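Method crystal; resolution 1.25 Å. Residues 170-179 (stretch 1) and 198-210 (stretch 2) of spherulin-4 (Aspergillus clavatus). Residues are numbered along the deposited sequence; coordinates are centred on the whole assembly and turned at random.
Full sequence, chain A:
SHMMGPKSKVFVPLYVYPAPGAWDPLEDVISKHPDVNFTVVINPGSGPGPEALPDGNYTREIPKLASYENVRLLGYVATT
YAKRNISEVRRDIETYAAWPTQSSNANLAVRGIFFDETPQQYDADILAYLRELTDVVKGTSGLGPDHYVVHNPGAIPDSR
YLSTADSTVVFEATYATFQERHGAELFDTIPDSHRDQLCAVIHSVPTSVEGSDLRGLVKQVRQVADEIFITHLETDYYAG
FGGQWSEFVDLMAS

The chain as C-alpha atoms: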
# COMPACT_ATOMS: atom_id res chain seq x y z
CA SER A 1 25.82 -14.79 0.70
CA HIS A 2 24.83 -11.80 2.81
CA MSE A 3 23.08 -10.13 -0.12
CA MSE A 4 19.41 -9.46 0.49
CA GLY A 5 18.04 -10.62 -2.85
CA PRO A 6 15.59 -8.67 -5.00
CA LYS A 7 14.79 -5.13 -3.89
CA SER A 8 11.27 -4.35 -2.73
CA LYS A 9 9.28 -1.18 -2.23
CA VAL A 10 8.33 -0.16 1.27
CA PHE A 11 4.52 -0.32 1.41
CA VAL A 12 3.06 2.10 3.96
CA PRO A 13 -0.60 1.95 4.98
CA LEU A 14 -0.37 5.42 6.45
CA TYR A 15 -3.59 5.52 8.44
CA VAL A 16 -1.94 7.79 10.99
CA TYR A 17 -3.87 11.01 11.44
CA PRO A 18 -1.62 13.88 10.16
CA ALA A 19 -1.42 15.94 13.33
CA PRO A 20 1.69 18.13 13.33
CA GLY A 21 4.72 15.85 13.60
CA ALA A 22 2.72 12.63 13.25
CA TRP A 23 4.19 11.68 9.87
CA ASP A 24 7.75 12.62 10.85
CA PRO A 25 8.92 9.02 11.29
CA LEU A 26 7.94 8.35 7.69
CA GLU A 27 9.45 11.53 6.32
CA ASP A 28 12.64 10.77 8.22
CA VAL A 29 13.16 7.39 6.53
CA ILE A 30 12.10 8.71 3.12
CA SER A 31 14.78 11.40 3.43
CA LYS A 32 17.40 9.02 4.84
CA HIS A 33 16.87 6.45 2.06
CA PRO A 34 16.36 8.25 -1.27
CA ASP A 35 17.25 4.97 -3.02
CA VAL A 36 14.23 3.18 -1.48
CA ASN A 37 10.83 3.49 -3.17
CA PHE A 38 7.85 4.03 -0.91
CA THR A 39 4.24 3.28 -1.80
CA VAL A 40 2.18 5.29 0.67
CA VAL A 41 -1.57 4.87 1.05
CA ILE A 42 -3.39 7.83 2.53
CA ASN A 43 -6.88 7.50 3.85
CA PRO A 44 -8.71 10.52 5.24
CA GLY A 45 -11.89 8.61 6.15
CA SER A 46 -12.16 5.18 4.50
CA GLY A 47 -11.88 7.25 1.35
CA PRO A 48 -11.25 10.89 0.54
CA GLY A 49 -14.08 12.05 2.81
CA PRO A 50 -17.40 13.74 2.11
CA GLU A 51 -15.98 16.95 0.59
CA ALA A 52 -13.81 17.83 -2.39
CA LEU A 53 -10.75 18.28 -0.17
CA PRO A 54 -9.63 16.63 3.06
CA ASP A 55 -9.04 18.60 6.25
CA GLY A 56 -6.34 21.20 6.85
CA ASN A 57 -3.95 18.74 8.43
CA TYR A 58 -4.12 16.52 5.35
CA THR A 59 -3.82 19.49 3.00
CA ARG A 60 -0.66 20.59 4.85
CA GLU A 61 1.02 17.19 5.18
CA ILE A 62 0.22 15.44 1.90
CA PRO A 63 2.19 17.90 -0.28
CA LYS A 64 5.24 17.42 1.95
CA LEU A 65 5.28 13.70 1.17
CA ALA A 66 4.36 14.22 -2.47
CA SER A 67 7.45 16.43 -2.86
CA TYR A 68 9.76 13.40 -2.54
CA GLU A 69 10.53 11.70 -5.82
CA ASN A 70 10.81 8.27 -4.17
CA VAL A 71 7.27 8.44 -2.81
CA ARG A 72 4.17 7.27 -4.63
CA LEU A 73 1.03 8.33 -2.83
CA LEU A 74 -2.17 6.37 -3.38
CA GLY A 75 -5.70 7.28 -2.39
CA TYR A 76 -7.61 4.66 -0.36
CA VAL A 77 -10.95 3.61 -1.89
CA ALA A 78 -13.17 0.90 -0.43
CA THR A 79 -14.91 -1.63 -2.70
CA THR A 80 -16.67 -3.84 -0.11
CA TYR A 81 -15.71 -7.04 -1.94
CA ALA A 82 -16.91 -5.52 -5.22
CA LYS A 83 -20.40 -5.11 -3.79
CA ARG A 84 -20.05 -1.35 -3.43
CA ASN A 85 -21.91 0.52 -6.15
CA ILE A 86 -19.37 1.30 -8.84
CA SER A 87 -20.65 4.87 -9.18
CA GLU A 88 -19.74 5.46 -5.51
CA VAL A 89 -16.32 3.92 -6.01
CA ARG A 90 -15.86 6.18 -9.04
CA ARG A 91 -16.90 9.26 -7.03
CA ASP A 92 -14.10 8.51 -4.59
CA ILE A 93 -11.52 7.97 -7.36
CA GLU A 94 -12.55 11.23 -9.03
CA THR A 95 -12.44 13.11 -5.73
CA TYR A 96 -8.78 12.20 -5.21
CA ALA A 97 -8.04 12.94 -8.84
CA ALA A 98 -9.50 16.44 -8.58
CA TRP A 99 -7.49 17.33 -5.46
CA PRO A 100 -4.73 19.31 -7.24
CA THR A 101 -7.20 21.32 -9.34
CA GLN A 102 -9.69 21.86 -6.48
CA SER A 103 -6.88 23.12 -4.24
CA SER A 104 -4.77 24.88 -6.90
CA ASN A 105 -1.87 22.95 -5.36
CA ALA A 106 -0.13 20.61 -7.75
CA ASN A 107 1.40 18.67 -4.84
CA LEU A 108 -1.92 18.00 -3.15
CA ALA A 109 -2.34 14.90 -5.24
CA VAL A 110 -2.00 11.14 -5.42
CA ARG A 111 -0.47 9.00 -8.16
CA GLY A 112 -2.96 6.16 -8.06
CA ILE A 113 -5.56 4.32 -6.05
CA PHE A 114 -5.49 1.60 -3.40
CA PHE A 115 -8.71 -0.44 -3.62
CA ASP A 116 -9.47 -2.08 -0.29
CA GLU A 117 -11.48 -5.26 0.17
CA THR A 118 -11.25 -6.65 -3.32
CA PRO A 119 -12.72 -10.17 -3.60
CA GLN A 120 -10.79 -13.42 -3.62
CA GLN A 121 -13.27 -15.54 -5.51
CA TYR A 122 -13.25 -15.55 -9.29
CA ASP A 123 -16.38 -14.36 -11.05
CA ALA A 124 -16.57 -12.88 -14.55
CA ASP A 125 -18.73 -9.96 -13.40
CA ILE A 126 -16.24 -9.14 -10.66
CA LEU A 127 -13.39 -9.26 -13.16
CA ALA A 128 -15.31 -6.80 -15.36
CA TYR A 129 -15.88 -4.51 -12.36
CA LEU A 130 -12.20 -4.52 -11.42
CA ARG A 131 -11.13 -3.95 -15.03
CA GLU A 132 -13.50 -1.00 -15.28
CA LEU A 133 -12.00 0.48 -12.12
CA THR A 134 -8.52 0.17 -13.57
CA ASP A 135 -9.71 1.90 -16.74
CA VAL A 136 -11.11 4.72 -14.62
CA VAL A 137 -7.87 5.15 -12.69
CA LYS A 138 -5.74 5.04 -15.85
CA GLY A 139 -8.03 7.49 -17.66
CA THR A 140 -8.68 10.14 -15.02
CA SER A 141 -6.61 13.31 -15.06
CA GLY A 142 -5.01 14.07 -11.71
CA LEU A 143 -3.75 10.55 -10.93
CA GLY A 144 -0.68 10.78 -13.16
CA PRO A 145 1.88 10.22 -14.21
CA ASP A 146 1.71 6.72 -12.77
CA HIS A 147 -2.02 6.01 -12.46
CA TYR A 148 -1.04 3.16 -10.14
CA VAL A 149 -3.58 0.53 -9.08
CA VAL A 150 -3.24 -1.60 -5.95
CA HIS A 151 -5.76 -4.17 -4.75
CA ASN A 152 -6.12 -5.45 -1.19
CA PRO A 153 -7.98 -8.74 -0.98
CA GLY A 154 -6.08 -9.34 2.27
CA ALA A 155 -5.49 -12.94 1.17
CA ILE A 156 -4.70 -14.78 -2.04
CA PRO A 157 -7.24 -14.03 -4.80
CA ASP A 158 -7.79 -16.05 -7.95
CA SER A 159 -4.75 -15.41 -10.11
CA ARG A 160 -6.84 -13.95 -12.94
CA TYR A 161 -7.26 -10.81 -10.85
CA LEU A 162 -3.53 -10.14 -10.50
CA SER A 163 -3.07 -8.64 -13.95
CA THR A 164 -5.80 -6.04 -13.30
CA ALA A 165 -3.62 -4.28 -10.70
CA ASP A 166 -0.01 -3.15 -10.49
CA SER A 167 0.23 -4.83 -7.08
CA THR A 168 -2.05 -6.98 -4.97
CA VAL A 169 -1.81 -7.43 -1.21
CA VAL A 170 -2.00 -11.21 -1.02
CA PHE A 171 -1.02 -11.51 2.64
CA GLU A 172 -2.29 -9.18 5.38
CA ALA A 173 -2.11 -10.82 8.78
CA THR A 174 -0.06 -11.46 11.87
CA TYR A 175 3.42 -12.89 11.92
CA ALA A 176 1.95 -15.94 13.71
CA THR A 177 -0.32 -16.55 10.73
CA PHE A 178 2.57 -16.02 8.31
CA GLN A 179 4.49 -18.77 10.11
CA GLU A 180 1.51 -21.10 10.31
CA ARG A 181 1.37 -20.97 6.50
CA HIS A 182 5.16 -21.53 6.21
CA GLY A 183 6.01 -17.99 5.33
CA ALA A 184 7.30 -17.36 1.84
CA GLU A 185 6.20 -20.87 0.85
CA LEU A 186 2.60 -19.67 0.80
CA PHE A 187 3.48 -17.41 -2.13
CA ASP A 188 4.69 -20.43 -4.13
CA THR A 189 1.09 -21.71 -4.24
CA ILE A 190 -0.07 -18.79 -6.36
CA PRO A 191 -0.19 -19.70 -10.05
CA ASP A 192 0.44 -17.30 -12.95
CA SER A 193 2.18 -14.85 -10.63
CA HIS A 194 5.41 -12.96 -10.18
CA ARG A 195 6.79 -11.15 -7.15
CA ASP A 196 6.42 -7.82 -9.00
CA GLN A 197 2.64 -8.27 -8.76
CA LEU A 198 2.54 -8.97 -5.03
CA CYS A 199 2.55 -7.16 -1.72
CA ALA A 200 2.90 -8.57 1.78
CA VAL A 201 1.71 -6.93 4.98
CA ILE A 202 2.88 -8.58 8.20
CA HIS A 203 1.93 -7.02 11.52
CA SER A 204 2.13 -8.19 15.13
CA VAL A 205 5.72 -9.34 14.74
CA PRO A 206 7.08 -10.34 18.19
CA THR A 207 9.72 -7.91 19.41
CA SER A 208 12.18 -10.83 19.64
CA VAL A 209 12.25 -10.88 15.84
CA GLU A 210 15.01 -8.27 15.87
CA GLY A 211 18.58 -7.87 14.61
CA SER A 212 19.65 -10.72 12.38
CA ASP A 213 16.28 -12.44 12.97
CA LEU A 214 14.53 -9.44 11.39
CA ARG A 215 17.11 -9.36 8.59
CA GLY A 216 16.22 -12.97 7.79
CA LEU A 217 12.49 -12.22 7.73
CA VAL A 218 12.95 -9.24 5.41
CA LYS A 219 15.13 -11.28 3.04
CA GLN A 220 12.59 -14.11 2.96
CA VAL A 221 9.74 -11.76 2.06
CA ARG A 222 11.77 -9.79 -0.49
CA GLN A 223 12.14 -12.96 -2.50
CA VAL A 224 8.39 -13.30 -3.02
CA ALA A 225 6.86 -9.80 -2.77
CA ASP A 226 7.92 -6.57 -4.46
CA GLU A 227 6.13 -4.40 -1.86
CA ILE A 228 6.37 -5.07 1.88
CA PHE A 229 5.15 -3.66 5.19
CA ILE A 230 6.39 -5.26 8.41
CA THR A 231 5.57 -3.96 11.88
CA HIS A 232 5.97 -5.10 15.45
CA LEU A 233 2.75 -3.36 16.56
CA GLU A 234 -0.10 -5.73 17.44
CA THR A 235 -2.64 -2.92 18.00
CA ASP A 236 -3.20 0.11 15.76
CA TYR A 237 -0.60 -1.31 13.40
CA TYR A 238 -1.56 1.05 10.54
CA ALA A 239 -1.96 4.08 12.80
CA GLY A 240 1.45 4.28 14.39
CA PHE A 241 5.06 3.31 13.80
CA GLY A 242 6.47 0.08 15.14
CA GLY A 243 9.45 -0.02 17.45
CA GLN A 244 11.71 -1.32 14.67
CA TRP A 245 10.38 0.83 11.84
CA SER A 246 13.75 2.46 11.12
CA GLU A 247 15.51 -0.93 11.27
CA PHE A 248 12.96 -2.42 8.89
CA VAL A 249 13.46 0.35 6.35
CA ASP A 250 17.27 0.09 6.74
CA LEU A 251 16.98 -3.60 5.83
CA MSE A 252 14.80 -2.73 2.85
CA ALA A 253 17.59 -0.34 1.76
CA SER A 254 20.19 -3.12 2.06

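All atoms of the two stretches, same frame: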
# COMPACT_ATOMS: atom_id res chain seq x y z
N VAL A 170 -1.56 -9.82 -1.10
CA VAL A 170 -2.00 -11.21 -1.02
C VAL A 170 -1.81 -11.81 0.36
O VAL A 170 -2.25 -12.94 0.58
CB VAL A 170 -1.34 -12.11 -2.07
CG1 VAL A 170 -1.71 -11.67 -3.49
CG2 VAL A 170 0.18 -12.18 -1.90
N PHE A 171 -1.17 -11.08 1.27
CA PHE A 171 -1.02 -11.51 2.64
C PHE A 171 -1.16 -10.26 3.49
O PHE A 171 -0.46 -9.27 3.26
CB PHE A 171 0.34 -12.18 2.89
CG PHE A 171 0.46 -12.70 4.29
CD1 PHE A 171 0.89 -11.88 5.31
CD2 PHE A 171 0.04 -13.99 4.59
CE1 PHE A 171 0.92 -12.34 6.61
CE2 PHE A 171 0.10 -14.46 5.89
CZ PHE A 171 0.53 -13.64 6.89
N GLU A 172 -2.08 -10.29 4.46
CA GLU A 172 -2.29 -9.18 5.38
C GLU A 172 -2.73 -9.79 6.70
O GLU A 172 -3.93 -10.01 6.92
CB GLU A 172 -3.35 -8.18 4.85
CG GLU A 172 -3.45 -6.95 5.75
CD GLU A 172 -4.77 -6.22 5.72
OE1 GLU A 172 -5.58 -6.43 4.80
OE2 GLU A 172 -4.99 -5.42 6.66
N ALA A 173 -1.79 -10.07 7.58
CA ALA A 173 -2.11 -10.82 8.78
C ALA A 173 -0.96 -10.76 9.75
O ALA A 173 0.06 -10.12 9.50
CB ALA A 173 -2.44 -12.27 8.42
N THR A 174 -1.11 -11.44 10.87
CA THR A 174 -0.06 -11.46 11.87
C THR A 174 1.13 -12.31 11.43
O THR A 174 1.02 -13.21 10.60
CB THR A 174 -0.56 -12.07 13.20
OG1 THR A 174 -0.90 -13.44 12.96
CG2 THR A 174 -1.75 -11.31 13.76
N TYR A 175 2.25 -12.05 12.07
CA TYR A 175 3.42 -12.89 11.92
C TYR A 175 3.11 -14.35 12.28
O TYR A 175 3.59 -15.28 11.61
CB TYR A 175 4.53 -12.34 12.81
CG TYR A 175 5.79 -13.16 12.80
CD1 TYR A 175 6.72 -13.03 11.78
CD2 TYR A 175 6.07 -14.08 13.81
CE1 TYR A 175 7.87 -13.78 11.76
CE2 TYR A 175 7.23 -14.83 13.80
CZ TYR A 175 8.12 -14.68 12.77
OH TYR A 175 9.26 -15.44 12.79
N ALA A 176 2.32 -14.57 13.33
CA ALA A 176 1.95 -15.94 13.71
C ALA A 176 1.26 -16.65 12.55
O ALA A 176 1.57 -17.81 12.24
CB ALA A 176 1.07 -15.94 14.94
N THR A 177 0.35 -15.96 11.87
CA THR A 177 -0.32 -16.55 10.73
C THR A 177 0.64 -16.80 9.57
O THR A 177 0.57 -17.84 8.91
CB THR A 177 -1.47 -15.64 10.30
OG1 THR A 177 -2.45 -15.66 11.33
CG2 THR A 177 -2.11 -16.12 9.00
N PHE A 178 1.55 -15.86 9.33
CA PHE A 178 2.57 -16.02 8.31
C PHE A 178 3.34 -17.32 8.54
O PHE A 178 3.53 -18.13 7.61
CB PHE A 178 3.48 -14.79 8.33
CG PHE A 178 4.56 -14.77 7.29
CD1 PHE A 178 4.28 -14.52 5.97
CD2 PHE A 178 5.88 -14.96 7.66
CE1 PHE A 178 5.29 -14.49 5.02
CE2 PHE A 178 6.89 -14.94 6.71
CZ PHE A 178 6.59 -14.68 5.40
N GLN A 179 3.74 -17.56 9.78
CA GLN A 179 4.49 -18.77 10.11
C GLN A 179 3.65 -20.02 10.00
O GLN A 179 4.13 -21.07 9.56
CB GLN A 179 5.09 -18.64 11.51
CG GLN A 179 6.23 -17.63 11.56
CD GLN A 179 7.34 -17.95 10.58
OE1 GLN A 179 7.56 -19.12 10.23
NE2 GLN A 179 8.04 -16.93 10.12
N LEU A 198 2.99 -8.57 -6.36
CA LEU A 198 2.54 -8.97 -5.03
C LEU A 198 3.07 -8.09 -3.92
O LEU A 198 4.23 -7.63 -3.95
CB LEU A 198 2.99 -10.40 -4.76
CG LEU A 198 2.60 -11.43 -5.83
CD1 LEU A 198 3.15 -12.80 -5.44
CD2 LEU A 198 1.11 -11.48 -6.05
N CYS A 199 2.21 -7.89 -2.93
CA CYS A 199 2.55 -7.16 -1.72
C CYS A 199 2.24 -8.02 -0.51
O CYS A 199 1.27 -8.79 -0.50
CB CYS A 199 1.75 -5.86 -1.65
SG CYS A 199 1.93 -4.90 -0.17
N ALA A 200 3.06 -7.86 0.52
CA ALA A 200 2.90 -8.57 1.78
C ALA A 200 2.86 -7.57 2.92
O ALA A 200 3.75 -6.72 3.03
CB ALA A 200 4.02 -9.54 2.01
N VAL A 201 1.87 -7.73 3.79
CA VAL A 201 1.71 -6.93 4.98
C VAL A 201 1.71 -7.87 6.19
O VAL A 201 0.81 -8.70 6.34
CB VAL A 201 0.39 -6.15 4.93
CG1 VAL A 201 0.10 -5.46 6.26
CG2 VAL A 201 0.43 -5.11 3.82
N ILE A 202 2.72 -7.72 7.04
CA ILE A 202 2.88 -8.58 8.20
C ILE A 202 2.95 -7.69 9.42
O ILE A 202 3.91 -6.95 9.59
CB ILE A 202 4.16 -9.44 8.12
CG1 ILE A 202 4.20 -10.23 6.81
CG2 ILE A 202 4.24 -10.39 9.30
CD1 ILE A 202 5.57 -10.86 6.54
N HIS A 203 1.95 -7.79 10.28
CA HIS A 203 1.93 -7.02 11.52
C HIS A 203 2.08 -7.96 12.71
O HIS A 203 2.19 -9.18 12.54
CB HIS A 203 0.68 -6.16 11.60
CG HIS A 203 -0.61 -6.90 11.45
ND1 HIS A 203 -1.09 -7.78 12.40
CD2 HIS A 203 -1.53 -6.88 10.46
CE1 HIS A 203 -2.25 -8.26 12.00
NE2 HIS A 203 -2.54 -7.73 10.82
N SER A 204 2.10 -7.39 13.91
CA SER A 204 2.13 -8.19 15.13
C SER A 204 3.37 -9.07 15.18
O SER A 204 3.34 -10.16 15.77
CB SER A 204 0.85 -9.02 15.25
OG SER A 204 -0.30 -8.20 15.05
N VAL A 205 4.47 -8.59 14.63
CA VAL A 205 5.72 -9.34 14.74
C VAL A 205 6.23 -9.24 16.19
O VAL A 205 6.32 -8.15 16.74
CB VAL A 205 6.77 -8.78 13.79
CG1 VAL A 205 8.06 -9.58 13.89
CG2 VAL A 205 6.27 -8.81 12.36
N PRO A 206 6.55 -10.39 16.82
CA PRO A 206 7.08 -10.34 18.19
C PRO A 206 8.35 -9.52 18.24
O PRO A 206 9.15 -9.54 17.31
CB PRO A 206 7.41 -11.81 18.50
CG PRO A 206 6.57 -12.60 17.57
CD PRO A 206 6.40 -11.77 16.34
N THR A 207 8.56 -8.80 19.34
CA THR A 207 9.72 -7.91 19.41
C THR A 207 11.03 -8.69 19.38
O THR A 207 12.07 -8.12 19.04
CB THR A 207 9.67 -7.00 20.63
OG1 THR A 207 9.50 -7.80 21.80
CG2 THR A 207 8.52 -6.01 20.53
N SER A 208 10.99 -9.99 19.69
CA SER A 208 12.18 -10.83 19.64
C SER A 208 12.67 -11.09 18.21
O SER A 208 13.80 -11.53 18.01
CB SER A 208 11.91 -12.15 20.36
OG SER A 208 10.75 -12.78 19.85
N VAL A 209 11.82 -10.83 17.23
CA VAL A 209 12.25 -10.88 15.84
C VAL A 209 12.93 -9.54 15.55
O VAL A 209 12.33 -8.60 15.04
CB VAL A 209 11.09 -11.14 14.88
CG1 VAL A 209 11.61 -11.25 13.45
CG2 VAL A 209 10.36 -12.41 15.28
N GLU A 210 14.22 -9.49 15.88
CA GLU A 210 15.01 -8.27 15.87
C GLU A 210 16.41 -8.62 15.37
O GLU A 210 16.77 -9.80 15.32
CB GLU A 210 15.10 -7.68 17.28
CG GLU A 210 15.78 -8.60 18.28
CD GLU A 210 15.93 -7.98 19.65
OE1 GLU A 210 16.34 -6.80 19.72
OE2 GLU A 210 15.65 -8.68 20.65
O HOH W 1 -4.87 -8.52 9.38
O HOH W 2 2.04 -12.59 15.59

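Parallel β-strands pair by a simple rule: a residue on one strand sends its NH and CO to two residues on its neighbour that lie two apart, so that the hydrogen bonds alternate in direction along the seam. The contact between residues 170-179 and 198-210 of spherulin-4 illustrates the rule and shows how the same ladder can run on into the start of a helix. The two strands point the same way, their axes 17° apart and 4.7 Å from each other at closest approach.

The ladder opens with Val170 N donating to Cys199 O at 3.1 Å. Phe171 O then accepts from Val201 N at 2.8 Å, and Ala173 N returns a bond to Val201 O at 3.2 Å, so Val201 uses both its backbone polar groups on this one neighbour. The pattern repeats two residues on, where His203 N donates to Ala173 O at 3.1 Å and Tyr175 N donates to His203 O at 2.9 Å. The last of these is the most bent of the five, with an angle of 139° at the hydrogen, and it ties the first residue of the helix to the end of the strand. Between these bonds lie CA-H...O contacts, among them Glu172 CA to Val201 O and Thr174 CA to His203 O, both 3.3 Å. The start of the ladder departs from the rule: Cys199 O takes its bond from Val170 N, while Phe171 N, 3.8 Å from Cys199 O, is buried without a partner.

The chain turns a corner at Ala173, and Thr174 caps the helix, its OG1 accepting from Thr177 N at 3.0 Å. Water extends the backbone pairing here, one molecule donating to Ser204 O at 2.8 Å while accepting from Ala176 N at 3.0 Å.

The side chains follow the alternation of the strands. Glu172 and Val201 share one face of the sheet, with Glu172 CG 3.9 Å from Val201 CG1; the carboxylate of Glu172 finds its hydrogen bonds elsewhere in the structure. Ala173 and Ile202 point to the other face, and Ile202 is the hub there. Its CG1 lies 3.9 Å from Phe171 CE1, its CG2 is 4.0 Å from Tyr175 CB, and its CD1 sits over the face of the Phe178 ring, 3.9 Å from CD1 of that residue and only 9° off the ring normal. One aliphatic side chain thus joins strand to helix.

Tyr175, in the t rotamer, has the largest area covered by the opposing stretch. Its CD2 approaches Pro206 CD to 3.4 Å and its CZ lies 4.1 Å from Val209 CG2, so the ring reaches both ends of the type I turn from Pro206 to Val209.

His203 supplies the polar counterpart. Its ND1 is hydrogen-bonded to Ser204 OG at 2.8 Å, while a water 2.9 Å from its NE2 donates to Glu172 O at 3.0 Å. With both nitrogens engaged, the ring lays one face over Ala173 C.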